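Local coordinates for protein HP0721 (Helicobacter pylori, PDB 2XRH) that is a secreted protein of unknown function from the DUF1104 family, crystallised here as a truncated, mostly helical form with nicotinic acid in a pocket, at residues A[18-23]-A[51-56]; A[30-35]-A[87-92]. All coordinates share one frame; numbering follows the deposited sequence.

Contact 1 (A[18-23]-A[51-56]); sequences DLAKMA and KAFHKQ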
loop_
_atom_site.group_PDB
_atom_site.type_symbol
_atom_site.label_atom_id
_atom_site.label_comp_id
_atom_site.label_asym_id
_atom_site.label_seq_id
_atom_site.Cartn_x
_atom_site.Cartn_y
_atom_site.Cartn_z
ATOM N N ASP A 18 -14.419 8.964 18.661
ATOM C CA ASP A 18 -13.413 8.026 19.099
ATOM C C ASP A 18 -13.215 6.898 18.108
ATOM O O ASP A 18 -12.092 6.406 17.975
ATOM C CB ASP A 18 -13.728 7.506 20.508
ATOM C CG ASP A 18 -13.528 8.561 21.578
ATOM O OD1 ASP A 18 -12.939 9.650 21.298
ATOM O OD2 ASP A 18 -13.985 8.298 22.709
ATOM N N LEU A 19 -14.258 6.465 17.406
ATOM C CA LEU A 19 -14.069 5.458 16.356
ATOM C C LEU A 19 -13.202 6.017 15.231
ATOM O O LEU A 19 -12.317 5.321 14.694
ATOM C CB LEU A 19 -15.395 4.991 15.758
ATOM C CG LEU A 19 -16.262 4.035 16.577
ATOM C CD1 LEU A 19 -17.598 3.775 15.875
ATOM C CD2 LEU A 19 -15.558 2.724 16.886
ATOM N N ALA A 20 -13.456 7.262 14.832
ATOM C CA ALA A 20 -12.596 7.888 13.822
ATOM C C ALA A 20 -11.138 8.002 14.280
ATOM O O ALA A 20 -10.222 7.686 13.507
ATOM C CB ALA A 20 -13.122 9.240 13.420
ATOM N N LYS A 21 -10.912 8.408 15.526
ATOM C CA LYS A 21 -9.563 8.640 16.054
ATOM C C LYS A 21 -8.695 7.380 16.134
ATOM O O LYS A 21 -7.482 7.481 16.140
ATOM C CB LYS A 21 -9.645 9.302 17.420
ATOM C CG LYS A 21 -9.995 10.766 17.321
ATOM C CD LYS A 21 -10.258 11.375 18.669
ATOM C CE LYS A 21 -10.392 12.879 18.508
ATOM N NZ LYS A 21 -10.627 13.550 19.789
ATOM N N MET A 22 -9.328 6.223 16.164
ATOM C CA MET A 22 -8.591 4.949 16.241
ATOM C C MET A 22 -8.322 4.377 14.845
ATOM O O MET A 22 -7.714 3.312 14.720
ATOM C CB MET A 22 -9.266 3.932 17.137
ATOM C CG MET A 22 -10.587 3.533 16.710
ATOM S SD MET A 22 -11.309 2.279 17.825
ATOM C CE MET A 22 -11.702 3.254 19.241
ATOM N N ALA A 23 -8.744 5.069 13.788
ATOM C CA ALA A 23 -8.494 4.562 12.434
ATOM C C ALA A 23 -7.011 4.351 12.207
ATOM O O ALA A 23 -6.177 5.189 12.474
ATOM C CB ALA A 23 -9.058 5.481 11.359
ATOM N N LYS A 51 -19.988 11.428 4.414
ATOM C CA LYS A 51 -18.776 11.846 3.671
ATOM C C LYS A 51 -17.805 12.536 4.618
ATOM O O LYS A 51 -16.574 12.331 4.530
ATOM C CB LYS A 51 -19.115 12.754 2.507
ATOM C CG LYS A 51 -19.841 12.058 1.330
ATOM C CD LYS A 51 -20.245 13.064 0.249
ATOM C CE LYS A 51 -21.045 12.458 -0.916
ATOM N NZ LYS A 51 -20.580 11.118 -1.413
ATOM N N ALA A 52 -18.326 13.366 5.502
ATOM C CA ALA A 52 -17.504 14.035 6.534
ATOM C C ALA A 52 -16.800 13.027 7.434
ATOM O O ALA A 52 -15.607 13.169 7.762
ATOM C CB ALA A 52 -18.352 14.973 7.389
ATOM N N PHE A 53 -17.536 12.013 7.825
ATOM C CA PHE A 53 -17.041 10.999 8.726
ATOM C C PHE A 53 -15.956 10.182 8.020
ATOM O O PHE A 53 -14.885 9.892 8.585
ATOM C CB PHE A 53 -18.198 10.119 9.214
ATOM C CG PHE A 53 -17.807 9.089 10.236
ATOM C CD1 PHE A 53 -17.256 9.482 11.454
ATOM C CD2 PHE A 53 -18.004 7.736 9.986
ATOM C CE1 PHE A 53 -16.912 8.541 12.398
ATOM C CE2 PHE A 53 -17.677 6.791 10.957
ATOM C CZ PHE A 53 -17.131 7.211 12.158
ATOM N N HIS A 54 -16.212 9.820 6.783
ATOM C CA HIS A 54 -15.242 9.070 5.978
ATOM C C HIS A 54 -13.963 9.864 5.819
ATOM O O HIS A 54 -12.874 9.306 5.919
ATOM C CB HIS A 54 -15.839 8.728 4.623
ATOM C CG HIS A 54 -15.315 7.463 4.045
ATOM N ND1 HIS A 54 -16.061 6.667 3.205
ATOM C CD2 HIS A 54 -14.137 6.819 4.234
ATOM C CE1 HIS A 54 -15.344 5.610 2.859
ATOM N NE2 HIS A 54 -14.173 5.676 3.470
ATOM N N LYS A 55 -14.073 11.182 5.601
ATOM C CA LYS A 55 -12.894 12.032 5.522
ATOM C C LYS A 55 -12.097 11.993 6.812
ATOM O O LYS A 55 -10.848 11.923 6.788
ATOM C CB LYS A 55 -13.289 13.474 5.178
ATOM C CG LYS A 55 -12.135 14.456 4.960
ATOM C CD LYS A 55 -12.731 15.854 4.665
ATOM C CE LYS A 55 -11.722 16.917 4.272
ATOM N NZ LYS A 55 -12.348 18.262 4.356
ATOM N N GLN A 56 -12.777 12.049 7.931
ATOM C CA GLN A 56 -12.112 11.952 9.229
ATOM C C GLN A 56 -11.414 10.622 9.407
ATOM O O GLN A 56 -10.274 10.558 9.890
ATOM C CB GLN A 56 -13.084 12.192 10.379
ATOM C CG GLN A 56 -13.644 13.579 10.409
ATOM C CD GLN A 56 -12.532 14.598 10.485
ATOM O OE1 GLN A 56 -11.738 14.562 11.418
ATOM N NE2 GLN A 56 -12.426 15.476 9.471
#

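Contact 2 (A[30-35]-A[87-92]); sequences DIVDYT and GNMEDM. With NIO (nicotinic acid), chain B.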
loop_
_atom_site.group_PDB
_atom_site.type_symbol
_atom_site.label_atom_id
_atom_site.label_comp_id
_atom_site.label_asym_id
_atom_site.label_seq_id
_atom_site.Cartn_x
_atom_site.Cartn_y
_atom_site.Cartn_z
ATOM N N ASP A 30 -9.378 -7.153 16.109
ATOM C CA ASP A 30 -10.595 -6.361 16.366
ATOM C C ASP A 30 -11.128 -5.692 15.117
ATOM O O ASP A 30 -12.174 -5.031 15.205
ATOM C CB ASP A 30 -10.331 -5.279 17.413
ATOM C CG ASP A 30 -9.928 -5.846 18.757
ATOM O OD1 ASP A 30 -10.543 -6.852 19.193
ATOM O OD2 ASP A 30 -9.012 -5.268 19.399
ATOM N N ILE A 31 -10.519 -5.954 13.965
ATOM C CA ILE A 31 -10.836 -5.195 12.764
ATOM C C ILE A 31 -12.190 -5.516 12.171
ATOM O O ILE A 31 -12.844 -4.618 11.656
ATOM C CB ILE A 31 -9.693 -5.196 11.673
ATOM C CG1 ILE A 31 -9.673 -3.851 10.910
ATOM C CG2 ILE A 31 -9.736 -6.417 10.743
ATOM C CD1 ILE A 31 -9.193 -2.629 11.822
ATOM N N VAL A 32 -12.625 -6.776 12.235
ATOM C CA VAL A 32 -13.947 -7.114 11.713
ATOM C C VAL A 32 -15.040 -6.407 12.538
ATOM O O VAL A 32 -15.953 -5.807 11.987
ATOM C CB VAL A 32 -14.172 -8.661 11.655
ATOM C CG1 VAL A 32 -15.630 -9.011 11.398
ATOM C CG2 VAL A 32 -13.287 -9.252 10.557
ATOM N N ASP A 33 -14.935 -6.452 13.849
ATOM C CA ASP A 33 -15.880 -5.780 14.703
ATOM C C ASP A 33 -15.851 -4.270 14.499
ATOM O O ASP A 33 -16.885 -3.627 14.449
ATOM C CB ASP A 33 -15.603 -6.091 16.170
ATOM C CG ASP A 33 -16.038 -7.508 16.580
ATOM O OD1 ASP A 33 -16.728 -8.207 15.810
ATOM O OD2 ASP A 33 -15.657 -7.919 17.686
ATOM N N TYR A 34 -14.662 -3.706 14.333
ATOM C CA TYR A 34 -14.552 -2.274 14.078
ATOM C C TYR A 34 -15.241 -1.892 12.781
ATOM O O TYR A 34 -15.991 -0.918 12.728
ATOM C CB TYR A 34 -13.078 -1.911 14.011
ATOM C CG TYR A 34 -12.760 -0.442 13.742
ATOM C CD1 TYR A 34 -13.027 0.546 14.649
ATOM C CD2 TYR A 34 -12.092 -0.089 12.564
ATOM C CE1 TYR A 34 -12.696 1.890 14.382
ATOM C CE2 TYR A 34 -11.748 1.210 12.301
ATOM C CZ TYR A 34 -12.046 2.203 13.191
ATOM O OH TYR A 34 -11.697 3.509 12.918
ATOM N N THR A 35 -14.980 -2.633 11.733
ATOM C CA THR A 35 -15.531 -2.367 10.410
ATOM C C THR A 35 -17.046 -2.524 10.418
ATOM O O THR A 35 -17.752 -1.677 9.889
ATOM C CB THR A 35 -14.902 -3.316 9.391
ATOM O OG1 THR A 35 -13.476 -3.149 9.390
ATOM C CG2 THR A 35 -15.432 -3.115 7.995
ATOM N N GLY A 87 -13.663 -12.971 8.166
ATOM C CA GLY A 87 -14.912 -12.491 8.686
ATOM C C GLY A 87 -15.925 -12.318 7.592
ATOM O O GLY A 87 -16.957 -11.729 7.826
ATOM N N ASN A 88 -15.606 -12.825 6.395
ATOM C CA ASN A 88 -16.440 -12.690 5.192
ATOM C C ASN A 88 -16.830 -11.259 4.798
ATOM O O ASN A 88 -17.895 -11.021 4.202
ATOM C CB ASN A 88 -17.642 -13.651 5.292
ATOM C CG ASN A 88 -17.190 -15.093 5.436
ATOM O OD1 ASN A 88 -16.845 -15.740 4.450
ATOM N ND2 ASN A 88 -17.122 -15.579 6.676
ATOM N N MET A 89 -15.926 -10.315 5.082
ATOM C CA MET A 89 -16.134 -8.898 4.785
ATOM C C MET A 89 -15.623 -8.558 3.389
ATOM O O MET A 89 -14.865 -9.326 2.794
ATOM C CB MET A 89 -15.451 -7.994 5.829
ATOM C CG MET A 89 -15.817 -8.265 7.305
ATOM S SD MET A 89 -17.529 -7.906 7.749
ATOM C CE MET A 89 -17.594 -6.126 7.484
ATOM N N GLU A 90 -16.009 -7.365 2.926
ATOM C CA GLU A 90 -15.950 -6.863 1.505
ATOM C C GLU A 90 -14.627 -6.579 0.694
ATOM O O GLU A 90 -14.714 -5.927 -0.348
ATOM C CB GLU A 90 -16.809 -5.567 1.469
ATOM C CG GLU A 90 -16.807 -4.757 0.150
ATOM C CD GLU A 90 -17.808 -3.617 0.148
ATOM O OE1 GLU A 90 -19.017 -3.886 -0.033
ATOM O OE2 GLU A 90 -17.383 -2.443 0.304
ATOM N N ASP A 91 -13.461 -7.104 1.073
ATOM C CA ASP A 91 -12.145 -6.635 0.540
ATOM C C ASP A 91 -11.923 -5.144 0.752
ATOM O O ASP A 91 -12.786 -4.345 0.438
ATOM C CB ASP A 91 -11.975 -6.805 -0.983
ATOM C CG ASP A 91 -12.468 -8.106 -1.496
ATOM O OD1 ASP A 91 -11.697 -9.089 -1.419
ATOM O OD2 ASP A 91 -13.602 -8.123 -2.030
ATOM N N MET A 92 -10.740 -4.765 1.219
ATOM C CA MET A 92 -10.318 -3.377 1.135
ATOM C C MET A 92 -10.251 -2.961 -0.326
ATOM O O MET A 92 -9.756 -3.719 -1.178
ATOM C CB MET A 92 -8.913 -3.196 1.730
ATOM C CG MET A 92 -8.848 -3.197 3.248
ATOM S SD MET A 92 -7.131 -2.944 3.826
ATOM C CE MET A 92 -6.546 -4.582 3.381
HETATM N N NIO B . -11.203 -1.184 8.362
HETATM C C1 NIO B . -10.031 -0.772 8.888
HETATM C C2 NIO B . -8.877 -0.707 8.086
HETATM C C3 NIO B . -8.916 -1.090 6.777
HETATM C C4 NIO B . -10.140 -1.504 6.274
HETATM C C5 NIO B . -11.269 -1.548 7.087
HETATM C C6 NIO B . -7.564 -0.344 8.683
HETATM O O1 NIO B . -6.535 -0.862 8.160
HETATM O O2 NIO B . -7.526 0.372 9.692
#

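Contact 1 (A[18-23]-A[51-56])
Ala-20 and Gln-56 mark the closest backbone approach between segments 18-23 and 51-56, with their CA atoms 6.2 Å apart, where the short helix 16-21 lies against the long helix 47-65. Ala-20 points toward the partner helix, and its single methyl group carries the contact. It meets two residues on successive turns of helix 47-65. The CE1 corner of the Phe-53 ring comes within 4.0 Å of Ala-20 CB. The CB of Gln-56 lies 4.2 Å from that same Ala-20 CB. Such a small side chain lets the two backbones come this near.

Phe-53 does not point directly at helix 16-21 from its CB. Its CG lies anti to the backbone N (chi1 -176°), and this swings the ring across to reach the methyl. The same ring also packs on Met-42 of helix 31-44 and on Met-45. It approaches Leu-19 more loosely, with its CZ 4.6 Å from Leu-19 CB. Gln-56 touches with the base of its side chain. The chain then bends at both chi1 and chi2, which carries the amide away from Ala-20.

The end of helix 16-21 is held by polar bonds. Ala-23 N bonds to Ala-20 O at 3.0 Å. Asn-64, two turns further along helix 47-65, gives its ND2 to the carbonyls of Lys-21 and Ala-23. Ala-23 also packs on Leu-57 and Ala-61, so the turn after the short helix follows the same long helix.

This is alanine-mediated close packing of two helices, with an aromatic side chain bridging to a third, in the largely buried interior of this alpha-helical DUF1104 protein.

Contact 2 (A[30-35]-A[87-92])
Thr-35 and Met-89 make the closest approach between segments 30-35 and 87-92, methyl to methyl, with Thr-35 CG2 3.7 Å from Met-89 CE. The two side chains run past each other in opposite directions. Met-89 bends at chi2 (-67°) and chi3 (-64°), which folds CE back to this meeting. Its CG lies 4.2 Å from Val-32 CG1. The other branch, Val-32 CG2, sits over the backbone of Gly-87, 4.1 Å from its CA.

Gly-87 leaves the helical path after helix 70-86, and a Schellman motif with Asn-88 at positive phi closes that helix. The chain then turns Met-89 toward helix 31-44.

Thr-35 also faces the ligand. Its OG1 lies 3.2 Å from the ring N of nicotinic acid. That hydroxyl gives a hydrogen bond to Ile-31 O at 2.8 Å. The backbone N of Thr-35 reaches the same carbonyl from the opposite face of its plane. Ile-31 CD1 packs on C1 of the ligand at 3.6 Å, and Met-92 CG meets its C4 at 3.7 Å. Arg-76 hydrogen-bonds to the ligand, and Gly-24, Gln-77 and Leu-98 complete the pocket.

Overall arrangement
Helix 31-44 meets helix 16-21 and the turn after it, and this joins the two contacts. Tyr-34, from segment 30-35, reaches segment 18-23 and probably hydrogen-bonds through OH to Leu-19 O. Its ring packs on Met-22, while its edge faces C1 of nicotinic acid. The contact centres lie 16 Å apart, on opposite sides of the chain's centre, and their segments alternate along the sequence. Contact 1 is the more buried and sets helix against helix, apart from the ligand. Contact 2 is partly buried and sets a helix against the loop after helix 70-86. Both meet through apolar groups across their segments, but contact 2 adds Met-89, and Thr-35 and Met-92 line the pocket.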